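Local coordinates for protein Poly(A) RNA polymerase GLD2 (Rattus norvegicus, PDB 6LBK) that probably adds successive AMP units from ATP to the 3' ends of selected cytoplasmic mRNAs and single nucleotides to certain microRNAs, at residues 77-89 with 137-150. The protein carries 1 engineered substitution. Numbering follows the deposited sequence.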
loop_
_atom_site.group_PDB
_atom_site.type_symbol
_atom_site.label_atom_id
_atom_site.label_comp_id
_atom_site.label_asym_id
_atom_site.label_seq_id
_atom_site.Cartn_x
_atom_site.Cartn_y
_atom_site.Cartn_z
ATOM N N ARG A 77 6.937 11.404 14.111
ATOM C CA ARG A 77 6.982 10.075 14.721
ATOM C C ARG A 77 7.847 10.064 15.979
ATOM O O ARG A 77 7.441 9.540 17.025
ATOM C CB ARG A 77 7.533 9.048 13.730
ATOM C CG ARG A 77 7.543 7.647 14.316
ATOM C CD ARG A 77 8.669 6.779 13.823
ATOM N NE ARG A 77 9.980 7.346 14.102
ATOM C CZ ARG A 77 10.565 7.279 15.291
ATOM N NH1 ARG A 77 9.926 6.688 16.298
ATOM N NH2 ARG A 77 11.772 7.794 15.479
ATOM N N ALA A 78 9.052 10.625 15.891
ATOM C CA ALA A 78 9.930 10.680 17.057
ATOM C C ALA A 78 9.337 11.529 18.186
ATOM O O ALA A 78 9.387 11.124 19.360
ATOM C CB ALA A 78 11.289 11.213 16.638
ATOM N N GLN A 79 8.743 12.695 17.862
ATOM C CA GLN A 79 8.154 13.519 18.928
ATOM C C GLN A 79 6.993 12.803 19.592
ATOM O O GLN A 79 6.832 12.853 20.810
ATOM C CB GLN A 79 7.687 14.883 18.401
ATOM C CG GLN A 79 6.870 15.703 19.399
ATOM C CD GLN A 79 7.697 16.181 20.619
ATOM O OE1 GLN A 79 8.907 16.382 20.532
ATOM N NE2 GLN A 79 7.030 16.387 21.741
ATOM N N LEU A 80 6.172 12.127 18.812
ATOM C CA LEU A 80 5.049 11.434 19.409
ATOM C C LEU A 80 5.507 10.224 20.213
ATOM O O LEU A 80 4.902 9.905 21.233
ATOM C CB LEU A 80 4.042 11.053 18.331
ATOM C CG LEU A 80 3.264 12.271 17.837
ATOM C CD1 LEU A 80 2.124 11.830 16.933
ATOM C CD2 LEU A 80 2.723 13.115 19.003
ATOM N N GLN A 81 6.537 9.506 19.762
ATOM C CA GLN A 81 7.025 8.399 20.572
ATOM C C GLN A 81 7.471 8.896 21.939
ATOM O O GLN A 81 7.067 8.370 22.979
ATOM C CB GLN A 81 8.188 7.708 19.895
ATOM C CG GLN A 81 8.680 6.595 20.749
ATOM C CD GLN A 81 9.784 5.882 20.083
ATOM O OE1 GLN A 81 9.580 5.218 19.053
ATOM N NE2 GLN A 81 10.984 6.004 20.641
ATOM N N ARG A 82 8.317 9.918 21.940
ATOM C CA ARG A 82 8.702 10.576 23.173
ATOM C C ARG A 82 7.468 10.927 23.993
ATOM O O ARG A 82 7.409 10.683 25.206
ATOM C CB ARG A 82 9.501 11.815 22.796
ATOM C CG ARG A 82 10.235 12.494 23.854
ATOM C CD ARG A 82 11.082 13.475 23.142
ATOM N NE ARG A 82 10.499 14.809 23.046
ATOM C CZ ARG A 82 10.757 15.785 23.915
ATOM N NH1 ARG A 82 10.210 16.981 23.739
ATOM N NH2 ARG A 82 11.558 15.562 24.956
ATOM N N GLU A 83 6.463 11.498 23.337
ATOM C CA GLU A 83 5.281 11.956 24.050
ATOM C C GLU A 83 4.486 10.773 24.628
ATOM O O GLU A 83 4.046 10.816 25.784
ATOM C CB GLU A 83 4.445 12.820 23.093
ATOM C CG GLU A 83 3.552 13.858 23.759
ATOM C CD GLU A 83 4.089 15.318 23.810
ATOM O OE1 GLU A 83 4.587 15.874 22.809
ATOM O OE2 GLU A 83 3.960 15.933 24.874
ATOM N N ILE A 84 4.325 9.697 23.851
ATOM C CA ILE A 84 3.565 8.512 24.257
ATOM C C ILE A 84 4.277 7.783 25.377
ATOM O O ILE A 84 3.638 7.145 26.222
ATOM C CB ILE A 84 3.341 7.582 23.041
ATOM C CG1 ILE A 84 2.233 8.119 22.132
ATOM C CG2 ILE A 84 3.004 6.147 23.462
ATOM C CD1 ILE A 84 2.172 7.440 20.741
ATOM N N GLN A 85 5.601 7.885 25.420
ATOM C CA GLN A 85 6.372 7.169 26.416
ATOM C C GLN A 85 6.122 7.679 27.815
ATOM O O GLN A 85 6.423 6.966 28.783
ATOM C CB GLN A 85 7.850 7.225 26.049
ATOM C CG GLN A 85 8.239 6.001 25.226
ATOM C CD GLN A 85 9.592 6.094 24.565
ATOM O OE1 GLN A 85 10.260 7.129 24.603
ATOM N NE2 GLN A 85 10.015 4.986 23.956
ATOM N N LEU A 86 5.581 8.886 27.963
ATOM C CA LEU A 86 5.109 9.280 29.281
ATOM C C LEU A 86 4.020 8.341 29.769
ATOM O O LEU A 86 3.928 8.067 30.970
ATOM C CB LEU A 86 4.605 10.715 29.260
ATOM C CG LEU A 86 5.658 11.744 28.855
ATOM C CD1 LEU A 86 5.061 13.136 28.989
ATOM C CD2 LEU A 86 6.936 11.602 29.665
ATOM N N LEU A 87 3.192 7.837 28.852
ATOM C CA LEU A 87 2.113 6.916 29.187
ATOM C C LEU A 87 2.572 5.466 29.197
ATOM O O LEU A 87 2.263 4.720 30.129
ATOM C CB LEU A 87 0.951 7.082 28.205
ATOM C CG LEU A 87 0.253 8.437 28.263
ATOM C CD1 LEU A 87 -0.811 8.483 27.201
ATOM C CD2 LEU A 87 -0.344 8.669 29.654
ATOM N N PHE A 88 3.281 5.038 28.162
ATOM C CA PHE A 88 3.736 3.655 28.059
ATOM C C PHE A 88 5.235 3.688 27.811
ATOM O O PHE A 88 5.688 3.716 26.657
ATOM C CB PHE A 88 2.963 2.914 26.981
ATOM C CG PHE A 88 1.492 3.090 27.109
ATOM C CD1 PHE A 88 0.779 2.358 28.032
ATOM C CD2 PHE A 88 0.821 4.003 26.324
ATOM C CE1 PHE A 88 -0.586 2.527 28.170
ATOM C CE2 PHE A 88 -0.544 4.177 26.452
ATOM C CZ PHE A 88 -1.250 3.436 27.381
ATOM N N PRO A 89 6.034 3.728 28.880
ATOM C CA PRO A 89 7.489 3.836 28.712
ATOM C C PRO A 89 8.089 2.655 27.998
ATOM O O PRO A 89 9.183 2.780 27.434
ATOM C CB PRO A 89 8.015 3.915 30.153
ATOM C CG PRO A 89 6.871 4.352 30.962
ATOM C CD PRO A 89 5.606 3.902 30.268
ATOM N N LEU A 137 -6.478 5.496 25.517
ATOM C CA LEU A 137 -5.598 6.305 26.375
ATOM C C LEU A 137 -4.730 7.257 25.553
ATOM O O LEU A 137 -4.593 8.443 25.886
ATOM C CB LEU A 137 -4.715 5.412 27.255
ATOM C CG LEU A 137 -5.188 5.260 28.708
ATOM C CD1 LEU A 137 -4.377 4.209 29.449
ATOM C CD2 LEU A 137 -5.129 6.594 29.440
ATOM N N VAL A 138 -4.105 6.745 24.494
ATOM C CA VAL A 138 -3.317 7.601 23.622
ATOM C C VAL A 138 -4.187 8.721 23.078
ATOM O O VAL A 138 -3.747 9.871 22.964
ATOM C CB VAL A 138 -2.694 6.779 22.484
ATOM C CG1 VAL A 138 -2.031 7.706 21.486
ATOM C CG2 VAL A 138 -1.708 5.750 23.028
ATOM N N HIS A 139 -5.442 8.402 22.745
ATOM C CA HIS A 139 -6.313 9.399 22.141
ATOM C C HIS A 139 -6.635 10.508 23.130
ATOM O O HIS A 139 -6.527 11.697 22.805
ATOM C CB HIS A 139 -7.584 8.725 21.626
ATOM C CG HIS A 139 -8.601 9.685 21.090
ATOM N ND1 HIS A 139 -9.865 9.806 21.627
ATOM C CD2 HIS A 139 -8.529 10.595 20.090
ATOM C CE1 HIS A 139 -10.535 10.733 20.966
ATOM N NE2 HIS A 139 -9.745 11.230 20.032
ATOM N N LYS A 140 -7.038 10.131 24.344
ATOM C CA LYS A 140 -7.279 11.118 25.392
ATOM C C LYS A 140 -6.029 11.959 25.655
ATOM O O LYS A 140 -6.134 13.149 25.974
ATOM C CB LYS A 140 -7.763 10.415 26.660
ATOM C CG LYS A 140 -8.647 11.275 27.563
ATOM C CD LYS A 140 -9.997 11.538 26.885
ATOM C CE LYS A 140 -10.675 10.233 26.454
ATOM N NZ LYS A 140 -12.138 10.400 26.192
ATOM N N HIS A 141 -4.843 11.357 25.533
ATOM C CA HIS A 141 -3.600 12.113 25.655
ATOM C C HIS A 141 -3.498 13.166 24.553
ATOM O O HIS A 141 -3.177 14.330 24.811
ATOM C CB HIS A 141 -2.417 11.135 25.595
ATOM C CG HIS A 141 -1.084 11.728 25.951
ATOM N ND1 HIS A 141 -0.695 11.985 27.251
ATOM C CD2 HIS A 141 -0.031 12.079 25.170
ATOM C CE1 HIS A 141 0.527 12.491 27.251
ATOM N NE2 HIS A 141 0.954 12.557 26.002
ATOM N N PHE A 142 -3.796 12.775 23.317
ATOM C CA PHE A 142 -3.731 13.722 22.205
ATOM C C PHE A 142 -4.740 14.852 22.382
ATOM O O PHE A 142 -4.465 16.010 22.044
ATOM C CB PHE A 142 -3.979 12.995 20.881
ATOM C CG PHE A 142 -2.819 12.140 20.417
ATOM C CD1 PHE A 142 -1.765 11.846 21.262
ATOM C CD2 PHE A 142 -2.799 11.620 19.129
ATOM C CE1 PHE A 142 -0.703 11.062 20.831
ATOM C CE2 PHE A 142 -1.747 10.841 18.696
ATOM C CZ PHE A 142 -0.690 10.559 19.553
ATOM N N CYS A 143 -5.915 14.534 22.921
ATOM C CA CYS A 143 -6.947 15.554 23.103
ATOM C C CYS A 143 -6.618 16.509 24.248
ATOM O O CYS A 143 -6.837 17.720 24.128
ATOM C CB CYS A 143 -8.308 14.903 23.349
ATOM S SG CYS A 143 -8.901 13.829 22.030
ATOM N N THR A 144 -6.123 15.992 25.376
ATOM C CA THR A 144 -5.929 16.844 26.550
ATOM C C THR A 144 -4.563 17.535 26.550
ATOM O O THR A 144 -4.482 18.767 26.627
ATOM C CB THR A 144 -6.114 16.035 27.846
ATOM O OG1 THR A 144 -5.094 15.037 27.962
ATOM C CG2 THR A 144 -7.470 15.354 27.868
ATOM N N ARG A 145 -3.486 16.762 26.469
ATOM C CA ARG A 145 -2.164 17.339 26.655
ATOM C C ARG A 145 -1.565 17.835 25.343
ATOM O O ARG A 145 -0.856 18.844 25.333
ATOM C CB ARG A 145 -1.252 16.326 27.363
ATOM C CG ARG A 145 -1.802 15.915 28.742
ATOM C CD ARG A 145 -1.744 17.052 29.780
ATOM N NE ARG A 145 -2.492 16.753 31.016
ATOM C CZ ARG A 145 -1.957 16.409 32.187
ATOM N NH1 ARG A 145 -0.638 16.321 32.320
ATOM N NH2 ARG A 145 -2.744 16.160 33.234
ATOM N N LEU A 146 -1.841 17.171 24.230
ATOM C CA LEU A 146 -1.120 17.446 22.994
ATOM C C LEU A 146 -1.875 18.366 22.051
ATOM O O LEU A 146 -1.432 18.568 20.917
ATOM C CB LEU A 146 -0.814 16.148 22.267
ATOM C CG LEU A 146 -0.168 15.071 23.109
ATOM C CD1 LEU A 146 0.493 14.080 22.177
ATOM C CD2 LEU A 146 0.806 15.688 24.125
ATOM N N SER A 147 -2.979 18.955 22.504
ATOM C CA SER A 147 -3.818 19.792 21.655
ATOM C C SER A 147 -3.092 20.982 21.031
ATOM O O SER A 147 -3.639 21.589 20.100
ATOM C CB SER A 147 -5.009 20.290 22.467
ATOM O OG SER A 147 -4.596 21.207 23.463
ATOM N N GLY A 148 -1.888 21.330 21.498
ATOM C CA GLY A 148 -1.186 22.477 20.935
ATOM C C GLY A 148 -0.699 22.277 19.509
ATOM O O GLY A 148 -0.579 23.245 18.749
ATOM N N TYR A 149 -0.419 21.034 19.119
ATOM C CA TYR A 149 0.104 20.794 17.782
ATOM C C TYR A 149 -0.493 19.548 17.141
ATOM O O TYR A 149 0.028 19.076 16.121
ATOM C CB TYR A 149 1.627 20.676 17.829
ATOM C CG TYR A 149 2.122 19.489 18.612
ATOM C CD1 TYR A 149 2.230 19.532 19.991
ATOM C CD2 TYR A 149 2.493 18.320 17.958
ATOM C CE1 TYR A 149 2.689 18.445 20.702
ATOM C CE2 TYR A 149 2.957 17.231 18.657
ATOM C CZ TYR A 149 3.063 17.302 20.028
ATOM O OH TYR A 149 3.532 16.210 20.714
ATOM N N ILE A 150 -1.558 18.998 17.706
ATOM C CA ILE A 150 -2.200 17.798 17.202
ATOM C C ILE A 150 -3.683 18.121 17.044
ATOM O O ILE A 150 -4.405 18.241 18.045
ATOM C CB ILE A 150 -1.974 16.612 18.144
ATOM C CG1 ILE A 150 -0.527 16.167 18.049
ATOM C CG2 ILE A 150 -2.859 15.445 17.804
ATOM C CD1 ILE A 150 -0.290 14.883 18.757
#
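Helices 67-85 and 128-144, with the residues that follow them, pack on one face of the palm-domain sheet, where Glu83 and Leu87 face His141, Leu146 and Tyr149. The axes of 77-85 and 137-144 cross at 107°, 11.1 Å apart. Tyr149 OH donates to Glu83 OE1, modelled at a doubtfully short 2.4 Å, the oxygen lying at the ring edge with carboxylate and ring planes 45° apart. Gln79 NE2, one turn earlier, reaches the same OE1 from above the carboxylate plane, at 2.7 Å; OE1 thus has two donors as modelled. Gln79 CG, anti to the backbone N (chi1 171°), lies against the phenol oxygen, and the bend at chi2 turns NE2 to Glu83 OE1. An alanine in place of Gln79 would probably leave Glu83 OE1 with Tyr149 as its one remaining donor here and its carboxylate freer to turn. Leu146 runs alongside Glu83, its CD2 against the carboxylate carbon CD and its CD1 near CG. Farther along, Leu87 CG sits over one face of the His141 imidazole, a CH-pi contact 4.2 Å from the centroid. Beneath, Leu80 CD2 meets Ile150 CD1 tip to tip at 3.5 Å, while its CD1 touches Phe142 CZ. Phe88 CZ closes the far end on Leu137 CD1 (3.8 Å). Leu80 and Ile84 also rest on Leu93, and Val138 on Leu114: helices packed over a mixed sheet, as in the nucleotidyltransferase palm of poly(A) polymerases.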